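Local coordinates for hypothetical protein Rv2827c (Mycobacterium tuberculosis, PDB 1ZEL), which is of unknown function but probably binds DNA through a winged-helix region and carries a domain related to the C-terminal part of AbiEi antitoxins, at residues Asp85-Leu90 against Gly122-Trp127; Gln66-Gly71 against Asp136-Tyr141; Tyr115-Pro120 against Trp200-Pro205. All blocks are in the same frame, centred on the assembly; numbering follows the deposited sequence.

In the fold
Contact 1 lies near the middle of the chain and is a buried, apolar junction between the start of helix 88-96 and strand 124-127. Contact 2 is partly buried farther out, where the 66-71 loop meets the turn before strand 142-145. Contacts 1 and 2 touch through backbone bonding of Ile124 with Tyr141, and helix 88-96 packs against side chains from both sides of contact 2. Contact 3, about 28 Å from contact 2 between centres and on the opposite side of the chain's centre, joins the 115-120 loop to helix 200-203. It mixes leucine packing with an aspartate and a water. One formic acid touches both contacts 1 and 3; contact 2 has another.

Contact 1 (Asp85-Leu90 against Gly122-Trp127); sequences DPYLPL and GRIPIW. With FMT (formic acid), chain F.
Tyr87 and Ile124 mark the closest backbone approach, 7.6 Å between CA atoms, as the N-terminal end of helix 88-96 meets strand 124-127. The gap is filled by side chains, with Ile124 in the middle. Its CG2 lies 3.7 Å from Leu90 CD1 and reaches the Tyr87 ring obliquely at CE1. Its other branch is turned at an unstaggered chi2 of 138°, which puts CD1 3.3 Å from Pro86 O and near Pro89 CG. Leu90 CD1 also touches Ile126 CG2 at 3.7 Å, so this one methyl bridges two isoleucines of the strand; Leu90 and the two isoleucines lie side by side, pointing opposite ways.

Pro86 CG sits over the centre of one face of the Tyr87 ring. Tyr87 N is tied to Asp85 OD1 at 3.0 Å in an Asx turn just before the helix, and Asp85 OD2 also pairs with Arg91. Tyr87 OH meets O2 of a formic acid, probably from the crystallisation liquor, at a doubtfully short distance, and has His112 NE2 as a second partner. Helix and strand are therefore joined by apolar side-chain packing, with Ile124 CD1 set close to the Pro86 carbonyl, while the phenol's polar end is satisfied beyond the strand segment.

Contact 2 (Gln66-Gly71 against Asp136-Tyr141); sequences QLPVKG and DGLASY. With FMT (formic acid), chain M.
Pro68 and Tyr141 meet in a CH-pi contact between the 66-71 loop and the turn that leads into strand 142-145. Pro68 CG stands over the centre of one ring face, 3.7 Å from the centroid of the Tyr141 ring and only 12° off its normal. The tyrosine leaves its backbone with CG beside N and anti to the carbonyl carbon, which sets CG on the side facing Pro68. Pro68 CB lies off that centre, nearer the CD1 and CE1 side of the ring, and meets Leu138 CD2 at 3.8 Å as well. The proline is thus in contact with both an aromatic face and a leucine methyl.

Val69 divides its branches. CG1 is anti to N (chi1 179°) and lies 3.7 Å from formic acid O1; CG2, beside N, lies 3.9 Å from Leu138 CG. Leu138 therefore receives Pro68 at CD2 and Val69 at CG, while Trp93 of helix 88-96 touches it as well. Having no side chain, Gly137 can bring its CA to 3.5 Å from Pro68 O, in a CA-H...O contact.

The formic acid, probably from the crystallisation liquor, sits between the two backbones. Lys70 N donates to its O1 at 2.9 Å in an almost straight bond (171°), and Gly137 N points to O2 at a separation too short to be taken literally. The Lys70 side chain is not modelled beyond CB. The 66-71 loop joins strands 64-66 and 72-75, which follow three helices; this order makes it a hairpin-like loop consistent with the wing of a winged helix, packed here on the turn before strand 142-145.

Contact 3 (Tyr115-Pro120 against Trp200-Pro205); sequences YLDRQP and WADLVP. With FMT (formic acid), chain F.
Leu116 and Leu203 lie at the closest backbone approach, 5.3 Å between CA atoms, in a loop-to-helix junction of the AbiEi-like domain: the loop after helix 106-113 leans on helix 200-203. The close-packed part combines leucines with a carboxylate. Leu116 CD2 rests 3.7 Å from Leu203 N. Leu203 CG, anti to its own N (chi1 172°), lies on the Tyr115 side, and CD1 beyond it packs against Tyr115 CB at 3.7 Å. Ile190 of helix 183-192 and Phe197 also touch Leu203. The Tyr115 ring turns off toward Asp213, a residue of the sodium site, to which its hydroxyl is hydrogen-bonded.

The Asp202 carboxylate is wedged against Leu116 to Arg118. It is modelled in two conformers, and its contacts hold for one. In that conformer OD1 is 3.3 Å from Leu116 CB and uses its syn lone pair to accept from Arg118 N at 2.9 Å and 160°. One water bridges Arg118 O and this Asp202 OD1, donating to both.

The looser, more exposed side holds the far end of Arg118, whose NH1 donates to Asp117 O, and the Asp117 carboxylate. The latter is turned 86° to that of Asp202, with the two OD2 atoms 4.1 Å apart; the Asp117 OD1 bond to His206 may ease this nearness of like charges. Asp117 OD2 approaches Pro205 CG only to 4.4 Å.

Contact 1 (Asp85-Leu90 against Gly122-Trp127)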
loop_
_atom_site.group_PDB
_atom_site.type_symbol
_atom_site.label_atom_id
_atom_site.label_comp_id
_atom_site.label_asym_id
_atom_site.label_seq_id
_atom_site.Cartn_x
_atom_site.Cartn_y
_atom_site.Cartn_z
ATOM N N ASP A 85 -9.411 8.260 -6.637
ATOM C CA ASP A 85 -9.146 7.473 -5.450
ATOM C C ASP A 85 -8.356 6.336 -6.026
ATOM O O ASP A 85 -8.887 5.602 -6.861
ATOM C CB ASP A 85 -10.448 6.979 -4.808
ATOM C CG ASP A 85 -10.213 6.042 -3.640
ATOM O OD1 ASP A 85 -9.042 5.820 -3.237
ATOM O OD2 ASP A 85 -11.201 5.509 -3.109
ATOM N N PRO A 86 -7.067 6.235 -5.663
ATOM C CA PRO A 86 -6.229 5.186 -6.232
ATOM C C PRO A 86 -6.386 3.839 -5.557
ATOM O O PRO A 86 -5.834 2.872 -6.041
ATOM C CB PRO A 86 -4.817 5.703 -6.006
ATOM C CG PRO A 86 -4.923 6.538 -4.771
ATOM C CD PRO A 86 -6.297 7.157 -4.804
ATOM N N TYR A 87 -7.142 3.779 -4.458
ATOM C CA TYR A 87 -7.246 2.559 -3.690
ATOM C C TYR A 87 -8.578 1.861 -3.850
ATOM O O TYR A 87 -8.880 0.942 -3.102
ATOM C CB TYR A 87 -6.959 2.829 -2.208
ATOM C CG TYR A 87 -5.567 3.427 -1.941
ATOM C CD1 TYR A 87 -4.423 2.894 -2.539
ATOM C CD2 TYR A 87 -5.413 4.496 -1.083
ATOM C CE1 TYR A 87 -3.158 3.440 -2.311
ATOM C CE2 TYR A 87 -4.151 5.042 -0.832
ATOM C CZ TYR A 87 -3.030 4.504 -1.451
ATOM O OH TYR A 87 -1.789 5.043 -1.179
ATOM N N LEU A 88 -9.368 2.260 -4.843
ATOM C CA LEU A 88 -10.681 1.649 -5.005
ATOM C C LEU A 88 -10.637 0.126 -5.201
ATOM O O LEU A 88 -11.508 -0.573 -4.689
ATOM C CB LEU A 88 -11.509 2.345 -6.109
ATOM C CG LEU A 88 -12.461 3.445 -5.668
ATOM C CD1 LEU A 88 -13.129 4.130 -6.871
ATOM C CD2 LEU A 88 -13.521 2.934 -4.662
ATOM N N PRO A 89 -9.626 -0.404 -5.937
ATOM C CA PRO A 89 -9.497 -1.874 -5.950
ATOM C C PRO A 89 -9.436 -2.528 -4.555
ATOM O O PRO A 89 -10.038 -3.585 -4.340
ATOM C CB PRO A 89 -8.181 -2.106 -6.704
ATOM C CG PRO A 89 -8.034 -0.866 -7.601
ATOM C CD PRO A 89 -8.640 0.259 -6.830
ATOM N N LEU A 90 -8.709 -1.919 -3.623
ATOM C CA LEU A 90 -8.602 -2.468 -2.273
ATOM C C LEU A 90 -9.867 -2.253 -1.455
ATOM O O LEU A 90 -10.291 -3.129 -0.694
ATOM C CB LEU A 90 -7.388 -1.884 -1.551
ATOM C CG LEU A 90 -6.052 -2.340 -2.139
ATOM C CD1 LEU A 90 -4.922 -1.582 -1.484
ATOM C CD2 LEU A 90 -5.862 -3.854 -1.966
ATOM N N GLY A 122 1.195 3.082 -10.495
ATOM C CA GLY A 122 1.371 1.678 -10.832
ATOM C C GLY A 122 0.527 0.812 -9.934
ATOM O O GLY A 122 -0.384 1.297 -9.255
ATOM N N ARG A 123 0.834 -0.474 -9.912
ATOM C CA ARG A 123 0.094 -1.375 -9.051
ATOM C C ARG A 123 0.308 -0.989 -7.591
ATOM O O ARG A 123 1.366 -0.470 -7.222
ATOM C CB ARG A 123 0.478 -2.818 -9.327
ATOM C CG ARG A 123 0.164 -3.209 -10.764
ATOM C CD ARG A 123 0.343 -4.688 -10.950
ATOM N NE ARG A 123 1.657 -5.120 -10.496
ATOM C CZ ARG A 123 1.957 -6.371 -10.170
ATOM N NH1 ARG A 123 1.027 -7.319 -10.243
ATOM N NH2 ARG A 123 3.186 -6.675 -9.764
ATOM N N ILE A 124 -0.729 -1.189 -6.790
ATOM C CA ILE A 124 -0.687 -0.816 -5.364
ATOM C C ILE A 124 0.067 -1.869 -4.584
ATOM O O ILE A 124 -0.361 -3.028 -4.525
ATOM C CB ILE A 124 -2.109 -0.656 -4.764
ATOM C CG1 ILE A 124 -2.937 0.341 -5.597
ATOM C CG2 ILE A 124 -1.996 -0.238 -3.258
ATOM C CD1 ILE A 124 -4.413 -0.090 -5.841
ATOM N N PRO A 125 1.192 -1.485 -3.964
ATOM C CA PRO A 125 1.943 -2.420 -3.136
ATOM C C PRO A 125 1.257 -2.681 -1.794
ATOM O O PRO A 125 0.961 -1.740 -1.030
ATOM C CB PRO A 125 3.283 -1.706 -2.938
ATOM C CG PRO A 125 2.907 -0.255 -2.969
ATOM C CD PRO A 125 1.815 -0.146 -3.993
ATOM N N ILE A 126 0.986 -3.951 -1.522
ATOM C CA ILE A 126 0.428 -4.358 -0.233
ATOM C C ILE A 126 1.217 -5.485 0.390
ATOM O O ILE A 126 1.960 -6.182 -0.288
ATOM C CB ILE A 126 -1.070 -4.813 -0.343
ATOM C CG1 ILE A 126 -1.204 -6.039 -1.265
ATOM C CG2 ILE A 126 -1.967 -3.671 -0.827
ATOM C CD1 ILE A 126 -2.613 -6.644 -1.235
ATOM N N TRP A 127 1.037 -5.666 1.688
ATOM C CA TRP A 127 1.539 -6.835 2.386
ATOM C C TRP A 127 0.323 -7.672 2.708
ATOM O O TRP A 127 -0.725 -7.118 3.061
ATOM C CB TRP A 127 2.262 -6.419 3.693
ATOM C CG TRP A 127 2.537 -7.646 4.581
ATOM C CD1 TRP A 127 3.538 -8.566 4.427
ATOM C CD2 TRP A 127 1.724 -8.115 5.668
ATOM N NE1 TRP A 127 3.416 -9.569 5.387
ATOM C CE2 TRP A 127 2.307 -9.311 6.151
ATOM C CE3 TRP A 127 0.562 -7.634 6.286
ATOM C CZ2 TRP A 127 1.771 -10.023 7.229
ATOM C CZ3 TRP A 127 0.029 -8.342 7.346
ATOM C CH2 TRP A 127 0.632 -9.524 7.812
HETATM C C FMT F . -0.575 5.595 -3.990
HETATM O O1 FMT F . -1.114 6.704 -3.887
HETATM O O2 FMT F . -0.114 4.957 -3.031
#

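Contact 2 (Gln66-Gly71 against Asp136-Tyr141)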
loop_
_atom_site.group_PDB
_atom_site.type_symbol
_atom_site.label_atom_id
_atom_site.label_comp_id
_atom_site.label_asym_id
_atom_site.label_seq_id
_atom_site.Cartn_x
_atom_site.Cartn_y
_atom_site.Cartn_z
ATOM N N GLN A 66 -17.449 -1.127 -13.131
ATOM C CA GLN A 66 -17.090 -2.389 -12.498
ATOM C C GLN A 66 -15.736 -2.284 -11.803
ATOM O O GLN A 66 -14.755 -1.783 -12.382
ATOM C CB GLN A 66 -17.098 -3.541 -13.508
ATOM C CG GLN A 66 -17.103 -4.898 -12.848
ATOM C CD GLN A 66 -17.321 -6.018 -13.842
ATOM O OE1 GLN A 66 -18.116 -5.893 -14.773
ATOM N NE2 GLN A 66 -16.623 -7.130 -13.640
ATOM N N LEU A 67 -15.685 -2.760 -10.555
ATOM C CA LEU A 67 -14.420 -2.842 -9.836
ATOM C C LEU A 67 -13.831 -4.260 -9.889
ATOM O O LEU A 67 -14.532 -5.199 -10.261
ATOM C CB LEU A 67 -14.595 -2.349 -8.392
ATOM C CG LEU A 67 -14.844 -0.845 -8.237
ATOM C CD1 LEU A 67 -15.195 -0.543 -6.748
ATOM C CD2 LEU A 67 -13.653 0.050 -8.761
ATOM N N PRO A 68 -12.521 -4.402 -9.575
ATOM C CA PRO A 68 -11.799 -5.683 -9.752
ATOM C C PRO A 68 -12.342 -6.854 -8.966
ATOM O O PRO A 68 -12.198 -7.996 -9.402
ATOM C CB PRO A 68 -10.374 -5.349 -9.271
ATOM C CG PRO A 68 -10.248 -3.861 -9.504
ATOM C CD PRO A 68 -11.607 -3.316 -9.158
ATOM N N VAL A 69 -12.974 -6.593 -7.825
ATOM C CA VAL A 69 -13.516 -7.692 -7.044
ATOM C C VAL A 69 -14.951 -8.019 -7.488
ATOM O O VAL A 69 -15.757 -7.132 -7.726
ATOM C CB VAL A 69 -13.345 -7.464 -5.511
ATOM C CG1 VAL A 69 -13.945 -8.606 -4.744
ATOM C CG2 VAL A 69 -11.835 -7.403 -5.180
ATOM N N LYS A 70 -15.252 -9.299 -7.639
ATOM C CA LYS A 70 -16.571 -9.699 -8.129
ATOM C C LYS A 70 -17.685 -9.154 -7.244
ATOM O O LYS A 70 -17.643 -9.282 -6.016
ATOM C CB LYS A 70 -16.676 -11.223 -8.219
ATOM N N GLY A 71 -18.688 -8.556 -7.870
ATOM C CA GLY A 71 -19.875 -8.129 -7.143
ATOM C C GLY A 71 -19.742 -6.740 -6.548
ATOM O O GLY A 71 -20.470 -6.400 -5.615
ATOM N N ASP A 136 -8.385 -13.175 -7.514
ATOM C CA ASP A 136 -7.758 -13.207 -8.851
ATOM C C ASP A 136 -7.944 -11.916 -9.650
ATOM O O ASP A 136 -7.023 -11.473 -10.353
ATOM C CB ASP A 136 -8.264 -14.403 -9.664
ATOM C CG ASP A 136 -7.688 -15.730 -9.180
ATOM O OD1 ASP A 136 -8.161 -16.788 -9.651
ATOM O OD2 ASP A 136 -6.758 -15.723 -8.342
ATOM N N GLY A 137 -9.127 -11.317 -9.533
ATOM C CA GLY A 137 -9.407 -10.042 -10.193
ATOM C C GLY A 137 -8.444 -8.928 -9.822
ATOM O O GLY A 137 -8.314 -7.953 -10.559
ATOM N N LEU A 138 -7.742 -9.079 -8.696
ATOM C CA LEU A 138 -6.913 -7.987 -8.163
ATOM C C LEU A 138 -5.455 -8.002 -8.620
ATOM O O LEU A 138 -4.746 -7.003 -8.451
ATOM C CB LEU A 138 -6.969 -7.968 -6.629
ATOM C CG LEU A 138 -8.036 -7.138 -5.916
ATOM C CD1 LEU A 138 -7.741 -7.173 -4.435
ATOM C CD2 LEU A 138 -8.020 -5.687 -6.360
ATOM N N ALA A 139 -5.010 -9.117 -9.200
ATOM C CA ALA A 139 -3.585 -9.273 -9.565
ATOM C C ALA A 139 -3.031 -8.136 -10.446
ATOM O O ALA A 139 -1.890 -7.715 -10.272
ATOM C CB ALA A 139 -3.355 -10.630 -10.230
ATOM N N SER A 140 -3.848 -7.637 -11.376
ATOM C CA SER A 140 -3.465 -6.542 -12.276
ATOM C C SER A 140 -3.359 -5.191 -11.590
ATOM O O SER A 140 -2.906 -4.224 -12.205
ATOM C CB SER A 140 -4.487 -6.383 -13.404
ATOM O OG SER A 140 -4.468 -7.480 -14.303
ATOM N N TYR A 141 -3.815 -5.116 -10.347
ATOM C CA TYR A 141 -4.005 -3.840 -9.637
ATOM C C TYR A 141 -3.110 -3.684 -8.414
ATOM O O TYR A 141 -2.904 -2.570 -7.936
ATOM C CB TYR A 141 -5.497 -3.677 -9.239
ATOM C CG TYR A 141 -6.418 -3.670 -10.453
ATOM C CD1 TYR A 141 -6.997 -4.845 -10.932
ATOM C CD2 TYR A 141 -6.667 -2.493 -11.137
ATOM C CE1 TYR A 141 -7.803 -4.838 -12.065
ATOM C CE2 TYR A 141 -7.469 -2.471 -12.256
ATOM C CZ TYR A 141 -8.037 -3.637 -12.714
ATOM O OH TYR A 141 -8.825 -3.569 -13.834
HETATM C C FMT M . -12.214 -11.982 -7.467
HETATM O O1 FMT M . -13.141 -11.210 -7.214
HETATM O O2 FMT M . -11.233 -11.701 -8.162
#

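Contact 3 (Tyr115-Pro120 against Trp200-Pro205)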
loop_
_atom_site.group_PDB
_atom_site.type_symbol
_atom_site.label_atom_id
_atom_site.label_comp_id
_atom_site.label_asym_id
_atom_site.label_seq_id
_atom_site.Cartn_x
_atom_site.Cartn_y
_atom_site.Cartn_z
ATOM N N TYR A 115 8.005 9.888 3.031
ATOM C CA TYR A 115 9.398 9.646 2.643
ATOM C C TYR A 115 9.652 9.711 1.137
ATOM O O TYR A 115 10.762 9.403 0.694
ATOM C CB TYR A 115 9.906 8.318 3.236
ATOM C CG TYR A 115 9.617 8.169 4.716
ATOM C CD1 TYR A 115 9.016 7.017 5.229
ATOM C CD2 TYR A 115 9.887 9.196 5.586
ATOM C CE1 TYR A 115 8.735 6.908 6.579
ATOM C CE2 TYR A 115 9.598 9.089 6.950
ATOM C CZ TYR A 115 9.027 7.952 7.428
ATOM O OH TYR A 115 8.725 7.842 8.759
ATOM N N LEU A 116 8.665 10.132 0.347
ATOM C CA LEU A 116 8.840 10.145 -1.100
ATOM C C LEU A 116 8.552 11.502 -1.690
ATOM O O LEU A 116 7.559 12.150 -1.342
ATOM C CB LEU A 116 7.964 9.080 -1.801
ATOM C CG LEU A 116 8.171 7.589 -1.530
ATOM C CD1 LEU A 116 7.192 6.758 -2.314
ATOM C CD2 LEU A 116 9.585 7.142 -1.877
ATOM N N ASP A 117 9.417 11.917 -2.606
ATOM C CA ASP A 117 9.248 13.158 -3.358
ATOM C C ASP A 117 7.983 13.176 -4.215
ATOM O O ASP A 117 7.311 14.200 -4.318
ATOM C CB ASP A 117 10.477 13.367 -4.239
ATOM C CG ASP A 117 11.739 13.615 -3.420
ATOM O OD1 ASP A 117 11.628 14.346 -2.404
ATOM O OD2 ASP A 117 12.821 13.088 -3.789
ATOM N N ARG A 118 7.658 12.037 -4.818
ATOM C CA ARG A 118 6.609 11.968 -5.832
ATOM C C ARG A 118 5.605 10.911 -5.463
ATOM O O ARG A 118 5.980 9.840 -4.988
ATOM C CB ARG A 118 7.191 11.602 -7.210
ATOM C CG ARG A 118 8.308 12.505 -7.761
ATOM C CD ARG A 118 7.987 13.984 -7.618
ATOM N NE ARG A 118 6.846 14.408 -8.424
ATOM C CZ ARG A 118 5.977 15.336 -8.042
ATOM N NH1 ARG A 118 6.117 15.915 -6.863
ATOM N NH2 ARG A 118 4.969 15.685 -8.834
ATOM N N GLN A 119 4.330 11.198 -5.702
ATOM C CA GLN A 119 3.314 10.184 -5.537
ATOM C C GLN A 119 3.636 9.016 -6.444
ATOM O O GLN A 119 3.859 9.203 -7.642
ATOM C CB GLN A 119 1.914 10.699 -5.850
ATOM C CG GLN A 119 0.847 9.628 -5.617
ATOM C CD GLN A 119 -0.554 10.109 -5.914
ATOM O OE1 GLN A 119 -0.765 11.273 -6.230
ATOM N NE2 GLN A 119 -1.532 9.204 -5.790
ATOM N N PRO A 120 3.661 7.808 -5.877
ATOM C CA PRO A 120 3.930 6.669 -6.723
ATOM C C PRO A 120 2.693 6.293 -7.548
ATOM O O PRO A 120 1.546 6.556 -7.164
ATOM C CB PRO A 120 4.275 5.573 -5.709
ATOM C CG PRO A 120 3.478 5.906 -4.520
ATOM C CD PRO A 120 3.454 7.414 -4.472
ATOM N N TRP A 200 13.286 3.565 -5.309
ATOM C CA TRP A 200 14.467 3.765 -4.457
ATOM C C TRP A 200 15.077 5.158 -4.578
ATOM O O TRP A 200 15.419 5.770 -3.568
ATOM C CB TRP A 200 15.528 2.692 -4.734
ATOM C CG TRP A 200 15.235 1.419 -4.016
ATOM C CD1 TRP A 200 14.604 0.331 -4.521
ATOM C CD2 TRP A 200 15.509 1.133 -2.644
ATOM N NE1 TRP A 200 14.496 -0.641 -3.560
ATOM C CE2 TRP A 200 15.051 -0.175 -2.395
ATOM C CE3 TRP A 200 16.130 1.839 -1.615
ATOM C CZ2 TRP A 200 15.171 -0.794 -1.139
ATOM C CZ3 TRP A 200 16.250 1.230 -0.369
ATOM C CH2 TRP A 200 15.783 -0.082 -0.149
ATOM N N ALA A 201 15.203 5.664 -5.795
ATOM C CA ALA A 201 15.807 6.997 -5.994
ATOM C C ALA A 201 14.970 8.078 -5.326
ATOM O O ALA A 201 15.497 9.081 -4.870
ATOM C CB ALA A 201 16.020 7.310 -7.489
ATOM N N ASP A 202 13.661 7.859 -5.262
ATOM C CA ASP A 202 12.725 8.773 -4.616
ATOM C C ASP A 202 12.832 8.672 -3.081
ATOM O O ASP A 202 12.558 9.633 -2.356
ATOM C CB ASP A 202 11.313 8.399 -5.070
ATOM C CG ASP A 202 10.426 9.597 -5.310
ATOM O OD1 ASP A 202 9.351 9.634 -4.707
ATOM O OD2 ASP A 202 10.778 10.479 -6.122
ATOM N N LEU A 203 13.208 7.497 -2.592
ATOM C CA LEU A 203 13.273 7.272 -1.146
ATOM C C LEU A 203 14.618 7.707 -0.556
ATOM O O LEU A 203 14.659 8.332 0.498
ATOM C CB LEU A 203 13.033 5.795 -0.818
ATOM C CG LEU A 203 13.253 5.373 0.647
ATOM C CD1 LEU A 203 12.158 5.960 1.554
ATOM C CD2 LEU A 203 13.281 3.881 0.751
ATOM N N VAL A 204 15.711 7.364 -1.238
ATOM C CA VAL A 204 17.040 7.426 -0.611
ATOM C C VAL A 204 17.453 8.802 -0.083
ATOM O O VAL A 204 18.210 8.851 0.878
ATOM C CB VAL A 204 18.184 6.762 -1.434
ATOM C CG1 VAL A 204 17.996 5.249 -1.466
ATOM C CG2 VAL A 204 18.282 7.331 -2.866
ATOM N N PRO A 205 16.976 9.912 -0.693
ATOM C CA PRO A 205 17.302 11.220 -0.096
ATOM C C PRO A 205 16.662 11.447 1.269
ATOM O O PRO A 205 17.086 12.346 1.999
ATOM C CB PRO A 205 16.706 12.215 -1.101
ATOM C CG PRO A 205 16.680 11.450 -2.389
ATOM C CD PRO A 205 16.203 10.098 -1.937
HETATM C C FMT F . -0.575 5.595 -3.990
HETATM O O1 FMT F . -1.114 6.704 -3.887
HETATM O O2 FMT F . -0.114 4.957 -3.031
HETATM O O HOH W 1 7.794 7.786 -5.816
#